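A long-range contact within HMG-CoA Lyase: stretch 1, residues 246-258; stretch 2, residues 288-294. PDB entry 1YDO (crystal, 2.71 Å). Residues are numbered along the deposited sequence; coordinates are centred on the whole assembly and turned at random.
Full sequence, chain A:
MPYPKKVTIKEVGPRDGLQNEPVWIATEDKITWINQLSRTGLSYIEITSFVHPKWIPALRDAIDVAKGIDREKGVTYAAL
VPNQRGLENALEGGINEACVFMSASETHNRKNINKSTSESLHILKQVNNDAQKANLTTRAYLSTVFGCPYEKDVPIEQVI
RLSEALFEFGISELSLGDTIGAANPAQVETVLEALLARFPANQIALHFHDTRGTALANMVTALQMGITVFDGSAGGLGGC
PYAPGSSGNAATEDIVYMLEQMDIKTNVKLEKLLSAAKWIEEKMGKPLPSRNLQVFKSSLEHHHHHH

Stretch 1, residues 246-258: SSGNAATEDIVYM
Stretch 2, residues 288-294: LPSRNLQ

The contact joins the N-terminal parts of two helices and the loops before them; touching residues are at least 35 apart in sequence, and the contact buries 368 Å² summed over both sides. In stretch 1 an extended loop leads to Ala251, the N-cap residue of a helix running from Thr252 onward; in stretch 2 a loop through Leu288 and Pro289 reaches Ser290, the N-cap of a helix that starts at Arg291. The register is set by three CA-CA pairs: Ser247 CA to Pro289 CA at 6.2 Å, Ala251 CA to Ser290 CA at 5.3 Å, and Asp254 CA to Asn292 CA at 5.9 Å. Residue numbers rise together along these pairs, so the two chains advance in the same sense.

Backbone torsions follow this plan. Ser247 (-59/158), Ala250 (-63/141) and Ala251 (-66/118) are extended, and Gly248 takes -103/-106. From Thr252 (-45/-48) the values are helical, and Ile255 N donates to Ala251 O at 3.0 Å. Pro289 (-61/-17) precedes an extended Ser290 (-49/127), after which Arg291 (-75/-48) and Asn292 (-66/-26) enter the helix.

Asp254 makes the central polar contact. Its CA-to-CB bond points sideways, but chi1 of -69° (m) and chi2 of 161° bring the carboxylate to the other helix's N-terminus, where backbone NH groups lack acceptors from a preceding turn. Arg291 N donates to Asp254 OD1 at 3.2 Å with an N-H...O angle of 166°, and Asn292 N donates to Asp254 OD2 at 3.0 Å and 167°. Two nearly linear bonds to successive amides fix the carboxylate's orientation, and a short acidic side chain suits the place.

Ser290 serves both helices. With chi1 at 175° (t), its OG accepts from Leu293 N at 3.1 Å (149°), the capping bond of its own helix, while donating to Glu253 OE1 at 2.7 Å. The CA-to-CB bond of Glu253 points toward stretch 2, and the longer chain folds through chi1 53° (p), chi2 -81° (m) and chi3 -149° to reach that hydroxyl; both carboxylate oxygens also have hydrogen-bond partners elsewhere in the structure.

Asn292 loses the most area to the other stretch, 79 Å². Its CA-to-CB bond points toward stretch 1, with chi1 -80° (m) and chi2 83°. The side-chain amide is probably turned over in the model, so its oxygen and nitrogen assignments carry little weight, but the group lies over one face of the Tyr257 ring. Tyr257 uses chi1 169° (t) and chi2 -90° to present that face.

Small apolar contacts complete the fit. Ala251 CB meets Ser290 CB at 3.8 Å, both side chains being short enough for the two N-cap residues to approach closely. Ser247 CB packs on Pro289 CB at 3.6 Å, with Ser247 chi1 at 42° (p); Ser247 is poorly ordered, so this end is less certain. Arg291, with chi1 -59° and chi2 -61° (both m) and chi3 -170° (t), leads its end away and contributes chiefly its backbone amide.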

ATOM      1  N   SER A 246     -13.371   3.961  -4.006  1.00 72.42           N
ATOM      2  CA  SER A 246     -11.962   3.804  -3.653  1.00 73.06           C
ATOM      3  C   SER A 246     -11.749   4.047  -2.158  1.00 72.65           C
ATOM      4  O   SER A 246     -12.462   4.848  -1.551  1.00 73.41           O
ATOM      5  CB  SER A 246     -11.093   4.770  -4.471  1.00 73.67           C
ATOM      6  OG  SER A 246     -11.439   6.122  -4.224  1.00 75.71           O
ATOM      7  N   SER A 247     -10.768   3.355  -1.575  1.00 71.82           N
ATOM      8  CA  SER A 247     -10.458   3.479  -0.146  1.00 70.11           C
ATOM      9  C   SER A 247     -10.093   4.900   0.269  1.00 68.48           C
ATOM     10  O   SER A 247      -9.694   5.717  -0.561  1.00 68.54           O
ATOM     11  CB  SER A 247      -9.328   2.514   0.240  1.00 70.24           C
ATOM     12  OG  SER A 247      -8.301   2.495  -0.734  1.00 70.12           O
ATOM     13  N   GLY A 248     -10.244   5.186   1.562  1.00 66.86           N
ATOM     14  CA  GLY A 248      -9.940   6.512   2.075  1.00 63.35           C
ATOM     15  C   GLY A 248      -8.619   6.544   2.812  1.00 61.17           C
ATOM     16  O   GLY A 248      -7.553   6.499   2.193  1.00 61.86           O
ATOM     17  N   ASN A 249      -8.679   6.624   4.136  1.00 58.18           N
ATOM     18  CA  ASN A 249      -7.460   6.650   4.932  1.00 55.32           C
ATOM     19  C   ASN A 249      -6.850   5.270   5.055  1.00 52.11           C
ATOM     20  O   ASN A 249      -7.517   4.253   4.857  1.00 51.64           O
ATOM     21  CB  ASN A 249      -7.731   7.207   6.326  1.00 56.42           C
ATOM     22  CG  ASN A 249      -9.198   7.396   6.590  1.00 57.97           C
ATOM     23  OD1 ASN A 249      -9.983   6.456   6.479  1.00 58.57           O
ATOM     24  ND2 ASN A 249      -9.585   8.616   6.944  1.00 59.52           N
ATOM     25  N   ALA A 250      -5.572   5.246   5.399  1.00 48.49           N
ATOM     26  CA  ALA A 250      -4.850   3.998   5.554  1.00 43.47           C
ATOM     27  C   ALA A 250      -5.453   3.174   6.676  1.00 39.24           C
ATOM     28  O   ALA A 250      -5.829   3.704   7.710  1.00 37.06           O
ATOM     29  CB  ALA A 250      -3.385   4.286   5.844  1.00 44.23           C
ATOM     30  N   ALA A 251      -5.525   1.868   6.458  1.00 37.25           N
ATOM     31  CA  ALA A 251      -6.071   0.953   7.442  1.00 34.60           C
ATOM     32  C   ALA A 251      -5.180   0.911   8.674  1.00 32.91           C
ATOM     33  O   ALA A 251      -4.022   0.516   8.590  1.00 33.65           O
ATOM     34  CB  ALA A 251      -6.182  -0.422   6.841  1.00 34.82           C
ATOM     35  N   THR A 252      -5.722   1.306   9.816  1.00 31.89           N
ATOM     36  CA  THR A 252      -4.964   1.306  11.059  1.00 31.09           C
ATOM     37  C   THR A 252      -4.168   0.031  11.274  1.00 30.39           C
ATOM     38  O   THR A 252      -3.002   0.096  11.618  1.00 31.38           O
ATOM     39  CB  THR A 252      -5.878   1.488  12.271  1.00 31.65           C
ATOM     40  OG1 THR A 252      -6.589   2.725  12.150  1.00 32.39           O
ATOM     41  CG2 THR A 252      -5.062   1.499  13.551  1.00 29.99           C
ATOM     42  N   GLU A 253      -4.792  -1.126  11.099  1.00 29.84           N
ATOM     43  CA  GLU A 253      -4.084  -2.370  11.311  1.00 30.27           C
ATOM     44  C   GLU A 253      -2.919  -2.521  10.350  1.00 31.40           C
ATOM     45  O   GLU A 253      -1.868  -3.031  10.727  1.00 32.98           O
ATOM     46  CB  GLU A 253      -5.028  -3.565  11.199  1.00 30.82           C
ATOM     47  CG  GLU A 253      -5.847  -3.608   9.925  1.00 33.84           C
ATOM     48  CD  GLU A 253      -7.058  -2.706   9.971  1.00 33.30           C
ATOM     49  OE1 GLU A 253      -8.079  -3.036   9.324  1.00 33.16           O
ATOM     50  OE2 GLU A 253      -7.001  -1.670  10.659  1.00 37.18           O
ATOM     51  N   ASP A 254      -3.079  -2.075   9.112  1.00 31.27           N
ATOM     52  CA  ASP A 254      -1.985  -2.176   8.149  1.00 30.61           C
ATOM     53  C   ASP A 254      -0.817  -1.324   8.622  1.00 28.59           C
ATOM     54  O   ASP A 254       0.344  -1.680   8.451  1.00 25.79           O
ATOM     55  CB  ASP A 254      -2.451  -1.689   6.778  1.00 34.99           C
ATOM     56  CG  ASP A 254      -3.464  -2.612   6.150  1.00 38.85           C
ATOM     57  OD1 ASP A 254      -4.184  -2.171   5.225  1.00 40.48           O
ATOM     58  OD2 ASP A 254      -3.535  -3.787   6.579  1.00 42.14           O
ATOM     59  N   ILE A 255      -1.152  -0.187   9.210  1.00 26.85           N
ATOM     60  CA  ILE A 255      -0.152   0.723   9.711  1.00 26.01           C
ATOM     61  C   ILE A 255       0.524   0.111  10.919  1.00 26.69           C
ATOM     62  O   ILE A 255       1.743   0.131  11.026  1.00 27.28           O
ATOM     63  CB  ILE A 255      -0.773   2.054  10.115  1.00 23.47           C
ATOM     64  CG1 ILE A 255      -1.352   2.722   8.883  1.00 21.76           C
ATOM     65  CG2 ILE A 255       0.257   2.919  10.785  1.00 21.83           C
ATOM     66  CD1 ILE A 255      -1.957   4.042   9.168  1.00 22.83           C
ATOM     67  N   VAL A 256      -0.273  -0.431  11.827  1.00 27.55           N
ATOM     68  CA  VAL A 256       0.254  -1.039  13.037  1.00 28.36           C
ATOM     69  C   VAL A 256       1.108  -2.240  12.683  1.00 29.74           C
ATOM     70  O   VAL A 256       2.164  -2.448  13.276  1.00 31.33           O
ATOM     71  CB  VAL A 256      -0.874  -1.513  13.973  1.00 28.64           C
ATOM     72  CG1 VAL A 256      -0.290  -2.257  15.146  1.00 28.84           C
ATOM     73  CG2 VAL A 256      -1.677  -0.322  14.455  1.00 29.19           C
ATOM     74  N   TYR A 257       0.666  -3.030  11.715  1.00 29.21           N
ATOM     75  CA  TYR A 257       1.419  -4.208  11.339  1.00 30.73           C
ATOM     76  C   TYR A 257       2.793  -3.870  10.807  1.00 31.65           C
ATOM     77  O   TYR A 257       3.808  -4.296  11.353  1.00 32.05           O
ATOM     78  CB  TYR A 257       0.666  -5.023  10.290  1.00 33.50           C
ATOM     79  CG  TYR A 257       1.502  -6.120   9.644  1.00 32.73           C
ATOM     80  CD1 TYR A 257       2.255  -5.874   8.496  1.00 34.33           C
ATOM     81  CD2 TYR A 257       1.560  -7.390  10.203  1.00 33.22           C
ATOM     82  CE1 TYR A 257       3.058  -6.873   7.921  1.00 35.81           C
ATOM     83  CE2 TYR A 257       2.351  -8.398   9.639  1.00 34.48           C
ATOM     84  CZ  TYR A 257       3.100  -8.133   8.500  1.00 34.78           C
ATOM     85  OH  TYR A 257       3.889  -9.117   7.945  1.00 35.28           O
HETATM   86  N   MSE A 258       2.825  -3.105   9.731  1.00 32.48           N
HETATM   87  CA  MSE A 258       4.095  -2.766   9.142  1.00 34.19           C
HETATM   88  C   MSE A 258       5.069  -2.178  10.147  1.00 33.72           C
HETATM   89  O   MSE A 258       6.259  -2.494  10.134  1.00 33.09           O
HETATM   90  CB  MSE A 258       3.907  -1.797   7.995  1.00 36.91           C
HETATM   91  CG  MSE A 258       5.206  -1.492   7.315  1.00 41.70           C
HETATM   92 SE   MSE A 258       4.981  -0.039   6.122  1.00 47.69          SE
HETATM   93  CE  MSE A 258       4.566   1.339   7.414  1.00 43.99           C
ATOM     94  N   LEU A 288     -14.090  -4.249   3.793  1.00 37.93           N
ATOM     95  CA  LEU A 288     -13.222  -3.096   3.963  1.00 34.25           C
ATOM     96  C   LEU A 288     -11.925  -3.329   3.222  1.00 33.16           C
ATOM     97  O   LEU A 288     -11.455  -4.460   3.107  1.00 31.79           O
ATOM     98  CB  LEU A 288     -12.933  -2.867   5.432  1.00 34.38           C
ATOM     99  CG  LEU A 288     -13.943  -2.009   6.211  1.00 35.44           C
ATOM    100  CD1 LEU A 288     -15.304  -1.974   5.533  1.00 33.39           C
ATOM    101  CD2 LEU A 288     -14.049  -2.566   7.622  1.00 33.66           C
ATOM    102  N   PRO A 289     -11.313  -2.248   2.727  1.00 32.82           N
ATOM    103  CA  PRO A 289     -10.053  -2.303   1.977  1.00 33.45           C
ATOM    104  C   PRO A 289      -8.819  -2.860   2.703  1.00 33.40           C
ATOM    105  O   PRO A 289      -7.835  -3.240   2.060  1.00 32.83           O
ATOM    106  CB  PRO A 289      -9.858  -0.850   1.547  1.00 33.74           C
ATOM    107  CG  PRO A 289     -10.531  -0.078   2.638  1.00 32.09           C
ATOM    108  CD  PRO A 289     -11.791  -0.860   2.839  1.00 31.95           C
ATOM    109  N   SER A 290      -8.887  -2.918   4.029  1.00 32.16           N
ATOM    110  CA  SER A 290      -7.772  -3.392   4.839  1.00 31.29           C
ATOM    111  C   SER A 290      -7.179  -4.705   4.348  1.00 31.39           C
ATOM    112  O   SER A 290      -7.895  -5.676   4.170  1.00 30.63           O
ATOM    113  CB  SER A 290      -8.207  -3.553   6.288  1.00 31.12           C
ATOM    114  OG  SER A 290      -7.152  -4.130   7.031  1.00 30.54           O
ATOM    115  N   ARG A 291      -5.866  -4.725   4.145  1.00 31.57           N
ATOM    116  CA  ARG A 291      -5.188  -5.917   3.681  1.00 32.87           C
ATOM    117  C   ARG A 291      -5.051  -6.932   4.801  1.00 33.64           C
ATOM    118  O   ARG A 291      -5.346  -8.104   4.604  1.00 34.50           O
ATOM    119  CB  ARG A 291      -3.795  -5.593   3.157  1.00 33.71           C
ATOM    120  CG  ARG A 291      -3.746  -4.611   2.012  1.00 35.78           C
ATOM    121  CD  ARG A 291      -4.476  -5.108   0.786  1.00 38.26           C
ATOM    122  NE  ARG A 291      -4.193  -4.243  -0.349  1.00 41.71           N
ATOM    123  CZ  ARG A 291      -4.820  -4.314  -1.517  1.00 44.39           C
ATOM    124  NH1 ARG A 291      -5.779  -5.218  -1.701  1.00 44.72           N
ATOM    125  NH2 ARG A 291      -4.485  -3.484  -2.500  1.00 44.56           N
ATOM    126  N   ASN A 292      -4.594  -6.505   5.976  1.00 33.79           N
ATOM    127  CA  ASN A 292      -4.444  -7.460   7.073  1.00 34.62           C
ATOM    128  C   ASN A 292      -5.771  -8.007   7.559  1.00 35.35           C
ATOM    129  O   ASN A 292      -5.834  -9.111   8.095  1.00 33.59           O
ATOM    130  CB  ASN A 292      -3.680  -6.857   8.246  1.00 33.73           C
ATOM    131  CG  ASN A 292      -2.173  -6.856   8.016  1.00 34.87           C
ATOM    132  OD1 ASN A 292      -1.641  -5.965   7.357  1.00 33.59           O
ATOM    133  ND2 ASN A 292      -1.485  -7.875   8.537  1.00 33.49           N
ATOM    134  N   LEU A 293      -6.838  -7.243   7.381  1.00 36.96           N
ATOM    135  CA  LEU A 293      -8.122  -7.739   7.803  1.00 39.10           C
ATOM    136  C   LEU A 293      -8.436  -8.964   6.959  1.00 41.03           C
ATOM    137  O   LEU A 293      -8.940  -9.961   7.471  1.00 42.03           O
ATOM    138  CB  LEU A 293      -9.208  -6.688   7.614  1.00 38.90           C
ATOM    139  CG  LEU A 293     -10.624  -7.150   7.982  1.00 38.61           C
ATOM    140  CD1 LEU A 293     -10.701  -7.527   9.458  1.00 38.94           C
ATOM    141  CD2 LEU A 293     -11.615  -6.035   7.689  1.00 39.89           C
ATOM    142  N   GLN A 294      -8.146  -8.902   5.662  1.00 42.07           N
ATOM    143  CA  GLN A 294      -8.416 -10.052   4.791  1.00 44.14           C
ATOM    144  C   GLN A 294      -7.594 -11.257   5.257  1.00 44.60           C
ATOM    145  O   GLN A 294      -8.112 -12.372   5.367  1.00 46.87           O
ATOM    146  CB  GLN A 294      -8.074  -9.722   3.336  1.00 44.25           C
ATOM    147  CG  GLN A 294      -8.771  -8.470   2.827  1.00 45.70           C
ATOM    148  CD  GLN A 294     -10.258  -8.448   3.166  1.00 45.18           C
ATOM    149  OE1 GLN A 294     -11.000  -9.353   2.782  1.00 45.05           O
ATOM    150  NE2 GLN A 294     -10.695  -7.413   3.890  1.00 43.91           N
TER